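Local coordinates for protein 3-methyladenine dna-glycosylase (Archaeoglobus fulgidus, PDB 2JHN) that is a DNA repair protein of the helix-hairpin-helix HhH-GPD superfamily, with an amino-terminal domain resembling TATA-box binding protein, at residues W2-K7 and L80-P85. The protein carries 1 engineered substitution. Sequence-based numbering, arbitrary orientation.
Sequences WRIELK and LGLQNP
The carboxamide of Asn84 meets the aliphatic chain of Lys7 through its nitrogen: ND2 lies 3.6 Å from Lys7 CD, and that methylene sits beyond the nitrogen but lifted well out of the amide plane, so the amide is not stacked flat against it. The setting is the TATA-box binding protein-like domain, where strand 2-5 is an outermost strand of the antiparallel sheet and helix 69-80 packs over it. At the other end of the amide, OD1 accepts a hydrogen bond from the backbone N of Glu86, an Asx turn that leads into helix 86-93. This bond limits how the amide can rotate and leaves ND2 on the side of Lys7. The lysine chain, extended beyond CG, passes the nitrogen end at a slant.

Gly81, with a positive phi of 74°, ends helix 69-80, and the chain then climbs toward the residues just past strand 2-5, coming closest where Asn84 faces Lys7; Ile4 on the strand is reached by a side chain alone. That side chain is Leu82, the apolar centre of the contact. Its CG lies anti to the carbonyl carbon (chi1 -56°), directing the branched end toward Ile4, and the two side chains cross at about a right angle, with Leu82 CD1 4.1 Å from Ile4 CD1. Ile4 also packs on Trp69 and Arg73 of helix 69-80, and Leu82 adds to the cover where the helix has ended. Nearer the surface, Leu6 brings one methyl against the root of Leu82: CD2 is 3.9 Å from Leu82 CB and, tilted off the peptide plane, 3.8 Å from Leu82 O.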
loop_
_atom_site.group_PDB
_atom_site.type_symbol
_atom_site.label_atom_id
_atom_site.label_comp_id
_atom_site.label_asym_id
_atom_site.label_seq_id
_atom_site.Cartn_x
_atom_site.Cartn_y
_atom_site.Cartn_z
ATOM N N TRP A 2 5.821 12.131 19.875
ATOM C CA TRP A 2 5.524 10.828 20.431
ATOM C C TRP A 2 6.558 9.889 19.825
ATOM O O TRP A 2 7.159 10.203 18.790
ATOM C CB TRP A 2 4.108 10.379 20.065
ATOM C CG TRP A 2 2.989 11.296 20.570
ATOM C CD1 TRP A 2 2.266 11.158 21.725
ATOM C CD2 TRP A 2 2.471 12.457 19.909
ATOM N NE1 TRP A 2 1.334 12.172 21.828
ATOM C CE2 TRP A 2 1.437 12.980 20.728
ATOM C CE3 TRP A 2 2.786 13.117 18.715
ATOM C CZ2 TRP A 2 0.713 14.145 20.384
ATOM C CZ3 TRP A 2 2.060 14.280 18.365
ATOM C CH2 TRP A 2 1.043 14.781 19.203
ATOM N N ARG A 3 6.741 8.741 20.464
ATOM C CA ARG A 3 7.734 7.746 20.046
ATOM C C ARG A 3 7.104 6.367 19.937
ATOM O O ARG A 3 6.330 5.957 20.813
ATOM C CB ARG A 3 8.900 7.696 21.039
ATOM C CG ARG A 3 9.778 8.942 21.007
ATOM C CD ARG A 3 10.960 8.858 22.005
ATOM N NE ARG A 3 11.986 9.848 21.658
ATOM C CZ ARG A 3 11.957 11.138 22.018
ATOM N NH1 ARG A 3 10.966 11.612 22.756
ATOM N NH2 ARG A 3 12.919 11.949 21.625
ATOM N N ILE A 4 7.420 5.680 18.843
ATOM C CA ILE A 4 7.042 4.283 18.653
ATOM C C ILE A 4 8.283 3.425 18.878
ATOM O O ILE A 4 9.209 3.455 18.072
ATOM C CB ILE A 4 6.514 4.015 17.211
ATOM C CG1 ILE A 4 5.263 4.844 16.905
ATOM C CG2 ILE A 4 6.228 2.496 17.009
ATOM C CD1 ILE A 4 4.793 4.711 15.452
ATOM N N GLU A 5 8.286 2.654 19.961
ATOM C CA GLU A 5 9.443 1.813 20.311
ATOM C C GLU A 5 9.274 0.396 19.794
ATOM O O GLU A 5 8.274 -0.251 20.080
ATOM C CB GLU A 5 9.650 1.798 21.828
ATOM C CG GLU A 5 9.838 3.183 22.440
ATOM C CD GLU A 5 11.145 3.858 22.040
ATOM O OE1 GLU A 5 12.043 3.225 21.407
ATOM O OE2 GLU A 5 11.274 5.057 22.375
ATOM N N LEU A 6 10.256 -0.069 19.035
ATOM C CA LEU A 6 10.199 -1.367 18.344
ATOM C C LEU A 6 11.051 -2.393 19.080
ATOM O O LEU A 6 12.057 -2.026 19.700
ATOM C CB LEU A 6 10.733 -1.231 16.917
ATOM C CG LEU A 6 10.240 -0.056 16.055
ATOM C CD1 LEU A 6 10.908 -0.081 14.694
ATOM C CD2 LEU A 6 8.741 -0.073 15.950
ATOM N N LYS A 7 10.681 -3.673 18.974
ATOM C CA LYS A 7 11.515 -4.751 19.542
ATOM C C LYS A 7 12.722 -5.069 18.658
ATOM O O LYS A 7 13.787 -5.452 19.155
ATOM C CB LYS A 7 10.690 -6.014 19.853
ATOM C CG LYS A 7 11.402 -6.991 20.792
ATOM C CD LYS A 7 10.677 -8.316 20.912
ATOM C CE LYS A 7 11.527 -9.334 21.660
ATOM N NZ LYS A 7 10.935 -10.710 21.610
ATOM N N LEU A 80 2.889 1.424 7.966
ATOM C CA LEU A 80 4.336 1.410 7.669
ATOM C C LEU A 80 4.934 0.013 7.835
ATOM O O LEU A 80 6.049 -0.229 7.378
ATOM C CB LEU A 80 5.080 2.422 8.574
ATOM C CG LEU A 80 4.639 3.904 8.454
ATOM C CD1 LEU A 80 5.191 4.739 9.629
ATOM C CD2 LEU A 80 5.073 4.493 7.133
ATOM N N GLY A 81 4.192 -0.892 8.482
ATOM C CA GLY A 81 4.652 -2.277 8.660
ATOM C C GLY A 81 5.767 -2.381 9.714
ATOM O O GLY A 81 6.842 -2.910 9.427
ATOM N N LEU A 82 5.507 -1.883 10.925
ATOM C CA LEU A 82 6.602 -1.806 11.929
ATOM C C LEU A 82 6.662 -2.988 12.896
ATOM O O LEU A 82 7.530 -3.012 13.806
ATOM C CB LEU A 82 6.542 -0.498 12.708
ATOM C CG LEU A 82 6.566 0.770 11.885
ATOM C CD1 LEU A 82 6.274 1.986 12.739
ATOM C CD2 LEU A 82 7.894 0.930 11.082
ATOM N N GLN A 83 5.777 -3.964 12.687
ATOM C CA GLN A 83 5.627 -5.113 13.598
ATOM C C GLN A 83 6.870 -6.002 13.551
ATOM O O GLN A 83 7.524 -6.121 12.526
ATOM C CB GLN A 83 4.393 -5.961 13.238
ATOM C CG GLN A 83 3.082 -5.198 13.090
ATOM C CD GLN A 83 2.815 -4.707 11.651
ATOM O OE1 GLN A 83 3.727 -4.619 10.803
ATOM N NE2 GLN A 83 1.553 -4.401 11.375
ATOM N N ASN A 84 7.141 -6.650 14.683
ATOM C CA ASN A 84 8.272 -7.535 14.882
ATOM C C ASN A 84 8.401 -8.580 13.752
ATOM O O ASN A 84 7.501 -9.405 13.569
ATOM C CB ASN A 84 8.100 -8.210 16.258
ATOM C CG ASN A 84 9.266 -9.096 16.637
ATOM O OD1 ASN A 84 10.169 -9.357 15.840
ATOM N ND2 ASN A 84 9.258 -9.555 17.892
ATOM N N PRO A 85 9.479 -8.500 12.953
ATOM C CA PRO A 85 9.690 -9.400 11.798
ATOM C C PRO A 85 10.471 -10.679 12.126
ATOM O O PRO A 85 10.925 -11.365 11.216
ATOM C CB PRO A 85 10.560 -8.560 10.884
ATOM C CG PRO A 85 11.456 -7.792 11.846
ATOM C CD PRO A 85 10.577 -7.512 13.066
#